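Local structure of glutathione S-transferase (Pseudomonas protegens, 4IKH) at residues 21-26 with 97-102; 75-80 with 86-91; 130-135 with 160-165; 190-195 with 205-210. The protein probably acts as a glutathione transferase, joining glutathione to electrophilic compounds, and binds two glutathione molecules at neighbouring sites. All coordinates share one frame; numbering follows the deposited sequence.

Contact 1 (21-26 with 97-102); sequences EWIQLY and IYLADK
Lys102 NZ, facing the tip of Ile23, makes a salt bridge to Asp78 OD2, a carboxylate oxygen that also takes a hydrogen bond from Tyr98. The grip on this one oxygen therefore comes from two residues a helical turn apart on 97-102. Lys102 gets there with CG anti to the backbone N (chi1 -163°) and every later torsion extended, so the chain runs straight from the helix toward the strand. Its tip and that of Ile23 come together end to end, NZ lying 4.0 Å from CD1.

The same CD1 also meets Leu99. It sits 3.9 Å from CD2, where the two side chains slant across one another as the main apolar touch of the contact. Ile23 offers CD1 because CG1 stands anti to its carbonyl carbon and chi2 is extended, carrying the methyl out from the strand. The backbones stay well apart, with 10.2 Å between CA of Ile23 and CA of Leu99. Leu99 also packs on Met39 and Leu40 of helix 31-43.

Further along the strand segment, Gln24 NE2 bonds back to Trp22 O at 3.3 Å. The bond is nearly straight at the hydrogen (169°), yet NE2 stands 47° above the carbonyl plane. Glu48 and His50 on the neighbouring strand hold the same amide.

Strand 23-27 and helix 92-103, packed through aliphatic side chains, form an arrangement characteristic of the thioredoxin-like N-terminal domain of glutathione transferases.

Contact 2 (75-80 with 86-91); sequences AILDPH and PLALFE. With GSH (glutathione), chain B.
Ile76 and Leu89 face each other as an antiparallel hydrogen-bonded pair in the beta hairpin that completes the sheet of the thioredoxin-like domain. Asp78 and Leu87 form the next such pair, with Leu77 and Ala88 between them as a non-hydrogen-bonded pair. Four backbone bonds do the joining. Ile76 N bonds to Leu89 O (2.8 Å), and Leu89 N returns the bond to Ile76 O (3.0 Å). Asp78 N bonds to Leu87 O (2.7 Å), answered by Leu87 N to Asp78 O (2.8 Å).

Apolar packing follows the alternation. Ile76 and Leu89 lie alongside each other and point the same way, CG1 4.1 Å from CB, on the face where helix 92-103 brings in Tyr98. On the reverse face Leu77, with CG anti to the backbone N (chi1 169°), swings CD1 back over the partner strand to 3.4 Å from Leu87 O.

Two carboxylates act at the ends. Asp78 closes an Asx turn: His80 N bonds to OD1 at 3.2 Å from above the carboxylate plane. Past the second strand, Glu91 bends at chi2 (-70°) and its OE1 accepts a 2.7 Å hydrogen bond from N1 of glutathione.

Contact 3 (130-135 with 160-165); sequences PMFGQV and KRLLGV. With GSH (glutathione), chain D.
The ring of Phe132 meets Leu162 and Leu163 obliquely, neither methyl settling squarely on a face or at the rim. Its far end does the touching. CZ is 4.0 Å from CD2 of Leu163, and CE1 is 4.4 Å from CD1 of Leu162, so the end of the ring is received by two successive leucines of 160-165. Phe132 has CG anti to its carbonyl carbon (chi1 -72°), and although its CB does not face the other helix, the ring travels across to it. Trp191, Ile192 and Leu195 of helix 183-196 also pack against this side chain.

Leu162 has a second partner. CD1 lies 3.8 Å from CB of Met131, present as selenomethionine, and the two side chains cross at about a right angle. Only the base of Met131 takes part: the bend at chi2 (-65°) carries the selenium away from Leu162.

The two segments belong to the all-helical C-terminal domain of the glutathione transferase fold, on helices 111-140 and 150-170. The segments 130-135 and 160-165 run roughly antiparallel, at 138°, with 11.0 Å between their axes, a spacing bridged wholly by side chains.

Elsewhere on 130-135, the helix is kinked at Pro130, and glutathione lies alongside. Its O32 is 3.2 Å from Pro130 N, a ring nitrogen with no hydrogen to give. Gly133, having no side chain, admits O2 of the same ligand to 3.3 Å from its CA. Arg154 of the second subunit hydrogen-bonds this glutathione, and Arg161 reaches back to Asn70 of that subunit.

Contact 4 (190-195 with 205-210); sequences PWIRNL and VGIDNF. With GSH (glutathione), chain D.
Leu195 reaches from its helix toward Val205, and the two side chains meet tip to tip. From CB the chain leaves with CG anti to the backbone N (chi1 -176°), which aims the branch at the loop 205-210. At the fork the methyls part company. CD2 goes to the loop, 4.1 Å from CG1 of Val205 and 4.2 Å from CG2, so it sits against both arms of the valine. CD1 turns toward Val135 of helix 111-140 instead.

One turn earlier, CG2 of Ile192 is 4.2 Å from CD1 of Ile207. No hydrogen bond crosses between the segments. The loop passes through Gly206 with positive phi into a short 3-10 turn, where Phe210 N bonds to Ile207 O. The Phe210 ring folds back so that Val205 O lies at its edge, in plane.

Trp191 looks elsewhere, toward the ligand. Its CZ2 is 3.3 Å from O31 of glutathione, C2 of the ligand lies in plane at the ring edge, and NE1 is held by a hydrogen bond to Asn32. Helix 183-196 is thus an inner helix of the transferase C-terminal domain, packed on the loop leading to helix 211-220 and lining the second glutathione pocket through Trp191.

In the fold
The four contacts form two pairs. Contacts 1 and 2, with centres 7 Å apart, share the thioredoxin-like sheet, where Gln24 N lies 2.8 Å from Leu77 O as the strands sit side by side. Contacts 3 and 4, 9 Å apart, share the helical domain, with Phe132 CB 3.5 Å from Trp191 CE3. The pairs lie on opposite sides of the chain's centre, contacts 1 and 3 being 28 Å apart between centres. The ligands occupy the region between: contact 2 supplies Glu91 to one glutathione, while contacts 3 and 4 border the other. Asn32 and Lys72 line both pockets. Contacts 1, 2 and 3 also touch the second subunit.

Contact 1 (21-26 with 97-102)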
# COMPACT_ATOMS: atom_id res chain seq x y z
N GLU A 21 23.41 18.64 2.11
CA GLU A 21 22.45 19.52 1.47
C GLU A 21 21.56 18.71 0.54
O GLU A 21 20.50 19.18 0.11
CB GLU A 21 23.18 20.61 0.67
CG GLU A 21 23.96 21.59 1.53
CD GLU A 21 23.12 22.77 1.96
OE1 GLU A 21 22.33 23.28 1.13
OE2 GLU A 21 23.25 23.20 3.13
N TRP A 22 21.99 17.49 0.25
CA TRP A 22 21.24 16.59 -0.62
C TRP A 22 20.38 15.63 0.18
O TRP A 22 20.63 15.37 1.37
CB TRP A 22 22.19 15.79 -1.51
CG TRP A 22 22.96 16.60 -2.51
CD1 TRP A 22 22.76 17.91 -2.84
CD2 TRP A 22 24.07 16.15 -3.30
NE1 TRP A 22 23.68 18.30 -3.79
CE2 TRP A 22 24.49 17.24 -4.09
CE3 TRP A 22 24.74 14.93 -3.41
CZ2 TRP A 22 25.56 17.14 -4.99
CZ3 TRP A 22 25.80 14.84 -4.31
CH2 TRP A 22 26.20 15.93 -5.08
N ILE A 23 19.37 15.09 -0.50
CA ILE A 23 18.52 14.04 0.04
C ILE A 23 19.34 12.84 0.50
O ILE A 23 20.16 12.31 -0.26
CB ILE A 23 17.51 13.60 -1.04
CG1 ILE A 23 16.54 14.75 -1.35
CG2 ILE A 23 16.75 12.35 -0.60
CD1 ILE A 23 15.64 14.49 -2.55
N GLN A 24 19.14 12.43 1.75
CA GLN A 24 19.82 11.25 2.29
C GLN A 24 18.98 9.99 2.06
O GLN A 24 17.79 9.97 2.36
CB GLN A 24 20.08 11.41 3.79
CG GLN A 24 20.92 12.62 4.13
CD GLN A 24 22.36 12.47 3.67
OE1 GLN A 24 23.08 11.57 4.13
NE2 GLN A 24 22.79 13.35 2.76
N LEU A 25 19.62 8.95 1.53
CA LEU A 25 18.91 7.71 1.24
C LEU A 25 19.45 6.57 2.08
O LEU A 25 20.62 6.20 1.98
CB LEU A 25 19.02 7.36 -0.25
CG LEU A 25 18.43 6.01 -0.70
CD1 LEU A 25 16.95 5.92 -0.37
CD2 LEU A 25 18.65 5.79 -2.19
N TYR A 26 18.58 6.02 2.92
CA TYR A 26 18.92 4.86 3.72
C TYR A 26 18.21 3.66 3.11
O TYR A 26 16.98 3.52 3.20
CB TYR A 26 18.52 5.09 5.18
CG TYR A 26 18.93 6.46 5.66
CD1 TYR A 26 20.25 6.73 6.01
CD2 TYR A 26 18.01 7.50 5.75
CE1 TYR A 26 20.64 7.98 6.44
CE2 TYR A 26 18.39 8.76 6.18
CZ TYR A 26 19.70 8.99 6.53
OH TYR A 26 20.08 10.24 6.96
N ILE A 97 5.62 9.27 -4.10
CA ILE A 97 4.66 10.35 -4.27
C ILE A 97 5.29 11.68 -3.87
O ILE A 97 5.11 12.70 -4.55
CB ILE A 97 3.39 10.13 -3.42
CG1 ILE A 97 2.54 9.00 -4.00
CG2 ILE A 97 2.55 11.41 -3.36
CD1 ILE A 97 1.28 8.71 -3.17
N TYR A 98 6.04 11.67 -2.78
CA TYR A 98 6.73 12.87 -2.32
C TYR A 98 7.68 13.39 -3.39
O TYR A 98 7.58 14.54 -3.80
CB TYR A 98 7.51 12.59 -1.03
CG TYR A 98 8.42 13.73 -0.64
CD1 TYR A 98 7.90 14.96 -0.25
CD2 TYR A 98 9.80 13.59 -0.66
CE1 TYR A 98 8.73 16.02 0.10
CE2 TYR A 98 10.64 14.64 -0.31
CZ TYR A 98 10.10 15.84 0.07
OH TYR A 98 10.92 16.89 0.42
N LEU A 99 8.59 12.53 -3.84
CA LEU A 99 9.58 12.93 -4.83
C LEU A 99 8.93 13.32 -6.16
O LEU A 99 9.46 14.15 -6.90
CB LEU A 99 10.60 11.81 -5.05
CG LEU A 99 11.46 11.40 -3.85
CD1 LEU A 99 12.25 10.16 -4.22
CD2 LEU A 99 12.41 12.52 -3.43
N ALA A 100 7.77 12.75 -6.46
CA ALA A 100 7.03 13.12 -7.67
C ALA A 100 6.52 14.55 -7.58
O ALA A 100 6.69 15.34 -8.52
CB ALA A 100 5.87 12.16 -7.90
N ASP A 101 5.88 14.87 -6.45
CA ASP A 101 5.36 16.20 -6.16
C ASP A 101 6.47 17.24 -6.21
O ASP A 101 6.33 18.31 -6.81
CB ASP A 101 4.76 16.23 -4.75
CG ASP A 101 3.34 15.72 -4.69
OD1 ASP A 101 2.74 15.40 -5.74
OD2 ASP A 101 2.79 15.66 -3.57
N LYS A 102 7.58 16.92 -5.56
CA LYS A 102 8.71 17.84 -5.46
C LYS A 102 9.36 18.13 -6.82
O LYS A 102 9.78 19.26 -7.08
CB LYS A 102 9.75 17.28 -4.49
CG LYS A 102 10.75 18.32 -4.00
CD LYS A 102 11.94 17.66 -3.31
CE LYS A 102 12.79 18.72 -2.62
NZ LYS A 102 14.11 18.20 -2.19

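Contact 2 (75-80 with 86-91)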
# COMPACT_ATOMS: atom_id res chain seq x y z
N ALA A 75 14.10 4.48 3.49
CA ALA A 75 13.70 5.69 4.18
C ALA A 75 14.55 6.82 3.64
O ALA A 75 15.71 6.61 3.26
CB ALA A 75 13.91 5.53 5.70
N ILE A 76 14.00 8.03 3.59
CA ILE A 76 14.81 9.18 3.22
C ILE A 76 14.79 10.26 4.29
O ILE A 76 13.94 10.27 5.19
CB ILE A 76 14.39 9.83 1.88
CG1 ILE A 76 13.02 10.52 2.01
CG2 ILE A 76 14.41 8.81 0.74
CD1 ILE A 76 12.61 11.28 0.75
N LEU A 77 15.76 11.16 4.19
CA LEU A 77 15.81 12.34 5.01
C LEU A 77 16.21 13.48 4.08
O LEU A 77 17.35 13.55 3.62
CB LEU A 77 16.83 12.17 6.14
CG LEU A 77 17.20 13.42 6.95
CD1 LEU A 77 15.96 14.19 7.35
CD2 LEU A 77 17.99 13.02 8.18
N ASP A 78 15.24 14.34 3.79
CA ASP A 78 15.46 15.46 2.89
C ASP A 78 15.74 16.71 3.73
O ASP A 78 14.85 17.22 4.41
CB ASP A 78 14.23 15.67 2.00
CG ASP A 78 14.40 16.82 1.03
OD1 ASP A 78 15.54 17.29 0.84
OD2 ASP A 78 13.38 17.25 0.44
N PRO A 79 17.00 17.21 3.68
CA PRO A 79 17.41 18.36 4.48
C PRO A 79 16.56 19.57 4.12
O PRO A 79 16.23 20.40 4.97
CB PRO A 79 18.86 18.61 4.03
CG PRO A 79 19.30 17.32 3.44
CD PRO A 79 18.08 16.72 2.82
N HIS A 80 16.20 19.65 2.84
CA HIS A 80 15.39 20.76 2.35
C HIS A 80 14.01 20.28 1.90
O HIS A 80 13.68 20.30 0.71
CB HIS A 80 16.12 21.48 1.22
CG HIS A 80 17.48 21.99 1.61
ND1 HIS A 80 17.66 23.21 2.23
CD2 HIS A 80 18.71 21.46 1.45
CE1 HIS A 80 18.95 23.40 2.44
NE2 HIS A 80 19.61 22.36 1.97
N PRO A 86 13.82 20.13 7.51
CA PRO A 86 14.19 18.75 7.19
C PRO A 86 12.98 17.82 7.30
O PRO A 86 12.10 18.06 8.13
CB PRO A 86 15.22 18.39 8.26
CG PRO A 86 15.69 19.71 8.80
CD PRO A 86 14.50 20.61 8.72
N LEU A 87 12.94 16.78 6.47
CA LEU A 87 11.83 15.84 6.46
C LEU A 87 12.32 14.40 6.36
O LEU A 87 13.11 14.05 5.48
CB LEU A 87 10.88 16.14 5.29
CG LEU A 87 9.72 15.15 5.08
CD1 LEU A 87 8.83 15.14 6.30
CD2 LEU A 87 8.91 15.49 3.84
N ALA A 88 11.85 13.57 7.28
CA ALA A 88 12.11 12.14 7.23
C ALA A 88 10.86 11.43 6.71
O ALA A 88 9.74 11.83 7.04
CB ALA A 88 12.51 11.61 8.60
N LEU A 89 11.05 10.40 5.89
CA LEU A 89 9.95 9.57 5.41
C LEU A 89 10.36 8.11 5.29
O LEU A 89 11.50 7.81 4.91
CB LEU A 89 9.46 10.06 4.05
CG LEU A 89 8.64 11.34 3.95
CD1 LEU A 89 8.36 11.66 2.49
CD2 LEU A 89 7.34 11.22 4.74
N PHE A 90 9.45 7.20 5.64
CA PHE A 90 9.61 5.80 5.28
C PHE A 90 8.42 5.40 4.41
O PHE A 90 7.54 6.22 4.16
CB PHE A 90 9.83 4.89 6.51
CG PHE A 90 8.61 4.70 7.39
CD1 PHE A 90 8.26 5.66 8.33
CD2 PHE A 90 7.87 3.52 7.34
CE1 PHE A 90 7.16 5.48 9.16
CE2 PHE A 90 6.77 3.33 8.16
CZ PHE A 90 6.41 4.32 9.08
N GLU A 91 8.43 4.14 3.96
CA GLU A 91 7.47 3.62 2.97
C GLU A 91 7.80 4.08 1.55
O GLU A 91 7.79 5.28 1.23
CB GLU A 91 6.00 3.91 3.35
CG GLU A 91 5.53 3.19 4.63
CD GLU A 91 5.40 1.69 4.44
OE1 GLU A 91 5.12 1.22 3.30
OE2 GLU A 91 5.57 0.96 5.44
N1 GSH B . 5.83 -1.27 2.66
CA1 GSH B . 7.23 -1.05 2.83
C1 GSH B . 7.75 -0.15 1.74
O11 GSH B . 7.23 -0.18 0.59
O12 GSH B . 8.73 0.64 1.96
CB1 GSH B . 7.95 -2.36 2.76
CG1 GSH B . 9.43 -2.09 3.01
CD1 GSH B . 10.19 -3.39 3.17
OE1 GSH B . 9.60 -4.45 3.18
N2 GSH B . 11.64 -3.37 3.31
CA2 GSH B . 12.36 -4.59 3.46
C2 GSH B . 13.10 -4.47 4.78
O2 GSH B . 13.57 -3.37 5.10
CB2 GSH B . 13.35 -4.77 2.35
SG2 GSH B . 12.58 -4.80 0.75
N3 GSH B . 13.27 -5.59 5.67
CA3 GSH B . 14.00 -5.41 6.91
C3 GSH B . 13.31 -6.14 8.01
O31 GSH B . 12.09 -6.45 7.90
O32 GSH B . 13.95 -6.44 9.06

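Contact 3 (130-135 with 160-165)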
# COMPACT_ATOMS: atom_id res chain seq x y z
N PRO A 130 3.58 -7.21 -1.08
CA PRO A 130 3.42 -8.14 0.06
C PRO A 130 3.28 -9.59 -0.37
O PRO A 130 3.79 -10.49 0.31
CB PRO A 130 2.11 -7.67 0.70
CG PRO A 130 2.01 -6.22 0.37
CD PRO A 130 2.57 -6.15 -1.07
N MSE A 131 2.58 -9.83 -1.48
CA MSE A 131 2.36 -11.20 -1.91
C MSE A 131 3.59 -11.84 -2.55
O MSE A 131 3.88 -13.00 -2.28
CB MSE A 131 1.12 -11.32 -2.80
CG MSE A 131 -0.17 -10.88 -2.10
SE MSE A 131 -0.67 -12.03 -0.59
CE MSE A 131 -0.08 -10.90 0.90
N PHE A 132 4.33 -11.10 -3.38
CA PHE A 132 5.57 -11.64 -3.93
C PHE A 132 6.55 -11.90 -2.78
O PHE A 132 7.32 -12.84 -2.81
CB PHE A 132 6.22 -10.68 -4.95
CG PHE A 132 5.49 -10.57 -6.29
CD1 PHE A 132 4.24 -11.14 -6.47
CD2 PHE A 132 6.08 -9.90 -7.36
CE1 PHE A 132 3.57 -11.03 -7.68
CE2 PHE A 132 5.42 -9.80 -8.59
CZ PHE A 132 4.17 -10.36 -8.75
N GLY A 133 6.51 -11.04 -1.76
CA GLY A 133 7.35 -11.22 -0.58
C GLY A 133 7.09 -12.55 0.10
O GLY A 133 8.02 -13.20 0.59
N GLN A 134 5.82 -12.97 0.14
CA GLN A 134 5.49 -14.26 0.72
C GLN A 134 6.02 -15.41 -0.15
O GLN A 134 6.42 -16.46 0.37
CB GLN A 134 3.99 -14.39 0.95
CG GLN A 134 3.40 -13.32 1.88
CD GLN A 134 4.38 -12.86 2.94
OE1 GLN A 134 4.88 -11.73 2.88
NE2 GLN A 134 4.69 -13.73 3.90
N VAL A 135 6.01 -15.24 -1.47
CA VAL A 135 6.56 -16.27 -2.35
C VAL A 135 8.05 -16.45 -2.04
O VAL A 135 8.56 -17.58 -1.99
CB VAL A 135 6.39 -15.94 -3.86
CG1 VAL A 135 7.08 -16.99 -4.70
CG2 VAL A 135 4.93 -15.86 -4.23
N LYS A 160 0.30 -15.40 -9.34
CA LYS A 160 -0.25 -15.64 -10.68
C LYS A 160 -1.47 -14.75 -10.96
O LYS A 160 -1.58 -14.18 -12.04
CB LYS A 160 -0.68 -17.09 -10.83
CG LYS A 160 0.44 -18.08 -11.07
CD LYS A 160 -0.17 -19.45 -11.35
CE LYS A 160 0.88 -20.54 -11.36
NZ LYS A 160 0.25 -21.86 -11.64
N ARG A 161 -2.38 -14.66 -10.00
CA ARG A 161 -3.59 -13.84 -10.16
C ARG A 161 -3.23 -12.36 -10.35
O ARG A 161 -3.79 -11.70 -11.22
CB ARG A 161 -4.52 -14.01 -8.95
CG ARG A 161 -5.92 -13.38 -9.13
CD ARG A 161 -6.61 -13.20 -7.78
NE ARG A 161 -5.88 -12.25 -6.94
CZ ARG A 161 -5.97 -10.93 -7.06
NH1 ARG A 161 -6.77 -10.41 -7.98
NH2 ARG A 161 -5.27 -10.12 -6.27
N LEU A 162 -2.31 -11.85 -9.54
CA LEU A 162 -1.87 -10.46 -9.67
C LEU A 162 -1.19 -10.20 -11.03
O LEU A 162 -1.45 -9.18 -11.66
CB LEU A 162 -0.92 -10.09 -8.53
CG LEU A 162 -1.51 -9.99 -7.12
CD1 LEU A 162 -0.45 -10.28 -6.08
CD2 LEU A 162 -2.08 -8.60 -6.92
N LEU A 163 -0.32 -11.12 -11.45
CA LEU A 163 0.40 -10.99 -12.72
C LEU A 163 -0.58 -10.95 -13.89
O LEU A 163 -0.40 -10.18 -14.84
CB LEU A 163 1.39 -12.14 -12.90
CG LEU A 163 2.68 -12.03 -12.08
CD1 LEU A 163 3.43 -13.35 -12.02
CD2 LEU A 163 3.58 -10.92 -12.63
N GLY A 164 -1.63 -11.77 -13.81
CA GLY A 164 -2.65 -11.81 -14.85
C GLY A 164 -3.48 -10.55 -14.88
O GLY A 164 -3.92 -10.12 -15.94
N VAL A 165 -3.70 -9.94 -13.72
CA VAL A 165 -4.43 -8.68 -13.67
C VAL A 165 -3.60 -7.64 -14.39
O VAL A 165 -4.09 -6.88 -15.24
CB VAL A 165 -4.70 -8.23 -12.22
CG1 VAL A 165 -5.10 -6.76 -12.19
CG2 VAL A 165 -5.77 -9.09 -11.58
N1 GSH D . 12.34 -10.93 7.56
CA1 GSH D . 11.05 -10.41 7.33
C1 GSH D . 10.15 -11.47 6.76
O11 GSH D . 10.44 -12.70 6.90
O12 GSH D . 9.09 -11.14 6.14
CB1 GSH D . 11.16 -9.28 6.36
CG1 GSH D . 11.79 -9.73 5.04
CD1 GSH D . 11.41 -8.66 4.04
OE1 GSH D . 11.34 -7.51 4.43
N2 GSH D . 11.10 -8.99 2.64
CA2 GSH D . 10.73 -7.93 1.74
C2 GSH D . 9.21 -7.92 1.57
O2 GSH D . 8.58 -8.99 1.55
CB2 GSH D . 11.37 -8.15 0.41
SG2 GSH D . 13.13 -8.03 0.52
N3 GSH D . 8.46 -6.68 1.44
CA3 GSH D . 7.01 -6.75 1.28
C3 GSH D . 6.43 -5.51 0.65
O31 GSH D . 7.13 -4.74 -0.04
O32 GSH D . 5.22 -5.23 0.81

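Contact 4 (190-195 with 205-210)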
# COMPACT_ATOMS: atom_id res chain seq x y z
N PRO A 190 10.46 -3.40 -10.33
CA PRO A 190 11.53 -3.97 -9.51
C PRO A 190 11.09 -5.23 -8.77
O PRO A 190 11.93 -6.11 -8.50
CB PRO A 190 11.81 -2.87 -8.49
CG PRO A 190 11.48 -1.62 -9.22
CD PRO A 190 10.26 -1.97 -10.03
N TRP A 191 9.80 -5.33 -8.45
CA TRP A 191 9.28 -6.52 -7.78
C TRP A 191 9.12 -7.71 -8.73
O TRP A 191 9.39 -8.85 -8.36
CB TRP A 191 7.96 -6.22 -7.09
CG TRP A 191 8.13 -5.90 -5.62
CD1 TRP A 191 8.02 -4.67 -5.02
CD2 TRP A 191 8.46 -6.83 -4.58
NE1 TRP A 191 8.25 -4.79 -3.67
CE2 TRP A 191 8.52 -6.10 -3.37
CE3 TRP A 191 8.70 -8.20 -4.55
CZ2 TRP A 191 8.82 -6.70 -2.15
CZ3 TRP A 191 9.00 -8.80 -3.34
CH2 TRP A 191 9.05 -8.05 -2.15
N ILE A 192 8.66 -7.44 -9.96
CA ILE A 192 8.53 -8.51 -10.95
C ILE A 192 9.92 -9.04 -11.27
O ILE A 192 10.13 -10.26 -11.32
CB ILE A 192 7.80 -8.02 -12.20
CG1 ILE A 192 6.39 -7.56 -11.79
CG2 ILE A 192 7.70 -9.14 -13.23
CD1 ILE A 192 5.75 -6.66 -12.80
N ARG A 193 10.88 -8.13 -11.43
CA ARG A 193 12.28 -8.51 -11.60
C ARG A 193 12.78 -9.40 -10.46
O ARG A 193 13.45 -10.40 -10.68
CB ARG A 193 13.14 -7.26 -11.68
CG ARG A 193 14.64 -7.52 -11.73
CD ARG A 193 15.41 -6.22 -11.90
NE ARG A 193 16.85 -6.44 -11.96
CZ ARG A 193 17.65 -6.46 -10.89
NH1 ARG A 193 17.15 -6.28 -9.68
NH2 ARG A 193 18.95 -6.66 -11.04
N ASN A 194 12.45 -9.03 -9.23
CA ASN A 194 12.98 -9.76 -8.09
C ASN A 194 12.33 -11.14 -7.98
O ASN A 194 13.00 -12.12 -7.64
CB ASN A 194 12.77 -8.94 -6.82
CG ASN A 194 13.34 -9.62 -5.58
OD1 ASN A 194 14.55 -9.61 -5.35
ND2 ASN A 194 12.46 -10.18 -4.77
N LEU A 195 11.04 -11.23 -8.28
CA LEU A 195 10.32 -12.51 -8.22
C LEU A 195 10.99 -13.56 -9.10
O LEU A 195 11.18 -14.72 -8.69
CB LEU A 195 8.87 -12.32 -8.65
CG LEU A 195 7.95 -13.54 -8.55
CD1 LEU A 195 7.71 -13.89 -7.09
CD2 LEU A 195 6.62 -13.30 -9.27
N VAL A 205 5.68 -19.38 -11.07
CA VAL A 205 4.48 -18.61 -11.42
C VAL A 205 4.19 -18.64 -12.92
O VAL A 205 3.20 -18.06 -13.37
CB VAL A 205 4.59 -17.13 -11.00
CG1 VAL A 205 4.89 -16.99 -9.48
CG2 VAL A 205 5.64 -16.43 -11.87
N GLY A 206 5.04 -19.31 -13.70
CA GLY A 206 4.87 -19.36 -15.14
C GLY A 206 4.91 -17.97 -15.77
O GLY A 206 3.95 -17.53 -16.39
N ILE A 207 6.04 -17.29 -15.60
CA ILE A 207 6.17 -15.91 -16.05
C ILE A 207 6.06 -15.74 -17.58
O ILE A 207 5.59 -14.70 -18.06
CB ILE A 207 7.49 -15.28 -15.53
CG1 ILE A 207 7.53 -13.78 -15.83
CG2 ILE A 207 8.71 -16.00 -16.12
CD1 ILE A 207 6.69 -12.92 -14.85
N ASP A 208 6.47 -16.75 -18.36
CA ASP A 208 6.35 -16.65 -19.81
C ASP A 208 4.88 -16.52 -20.26
O ASP A 208 4.60 -16.08 -21.37
CB ASP A 208 7.06 -17.82 -20.54
CG ASP A 208 8.59 -17.80 -20.35
OD1 ASP A 208 9.14 -16.73 -20.02
OD2 ASP A 208 9.24 -18.85 -20.55
N ASN A 209 3.94 -16.88 -19.39
CA ASN A 209 2.51 -16.75 -19.71
C ASN A 209 1.99 -15.33 -19.60
O ASN A 209 0.80 -15.08 -19.79
CB ASN A 209 1.68 -17.64 -18.78
CG ASN A 209 1.99 -19.10 -18.93
OD1 ASN A 209 2.21 -19.58 -20.04
ND2 ASN A 209 2.01 -19.83 -17.81
N PHE A 210 2.87 -14.38 -19.27
CA PHE A 210 2.45 -13.00 -19.11
C PHE A 210 3.33 -12.14 -19.97
O PHE A 210 4.15 -11.37 -19.46
CB PHE A 210 2.50 -12.57 -17.63
CG PHE A 210 1.74 -13.49 -16.73
CD1 PHE A 210 0.35 -13.46 -16.70
CD2 PHE A 210 2.41 -14.41 -15.93
CE1 PHE A 210 -0.35 -14.33 -15.88
CE2 PHE A 210 1.71 -15.27 -15.11
CZ PHE A 210 0.33 -15.23 -15.09
N1 GSH D . 12.34 -10.93 7.56
CA1 GSH D . 11.05 -10.41 7.33
C1 GSH D . 10.15 -11.47 6.76
O11 GSH D . 10.44 -12.70 6.90
O12 GSH D . 9.09 -11.14 6.14
CB1 GSH D . 11.16 -9.28 6.36
CG1 GSH D . 11.79 -9.73 5.04
CD1 GSH D . 11.41 -8.66 4.04
OE1 GSH D . 11.34 -7.51 4.43
N2 GSH D . 11.10 -8.99 2.64
CA2 GSH D . 10.73 -7.93 1.74
C2 GSH D . 9.21 -7.92 1.57
O2 GSH D . 8.58 -8.99 1.55
CB2 GSH D . 11.37 -8.15 0.41
SG2 GSH D . 13.13 -8.03 0.52
N3 GSH D . 8.46 -6.68 1.44
CA3 GSH D . 7.01 -6.75 1.28
C3 GSH D . 6.43 -5.51 0.65
O31 GSH D . 7.13 -4.74 -0.04
O32 GSH D . 5.22 -5.23 0.81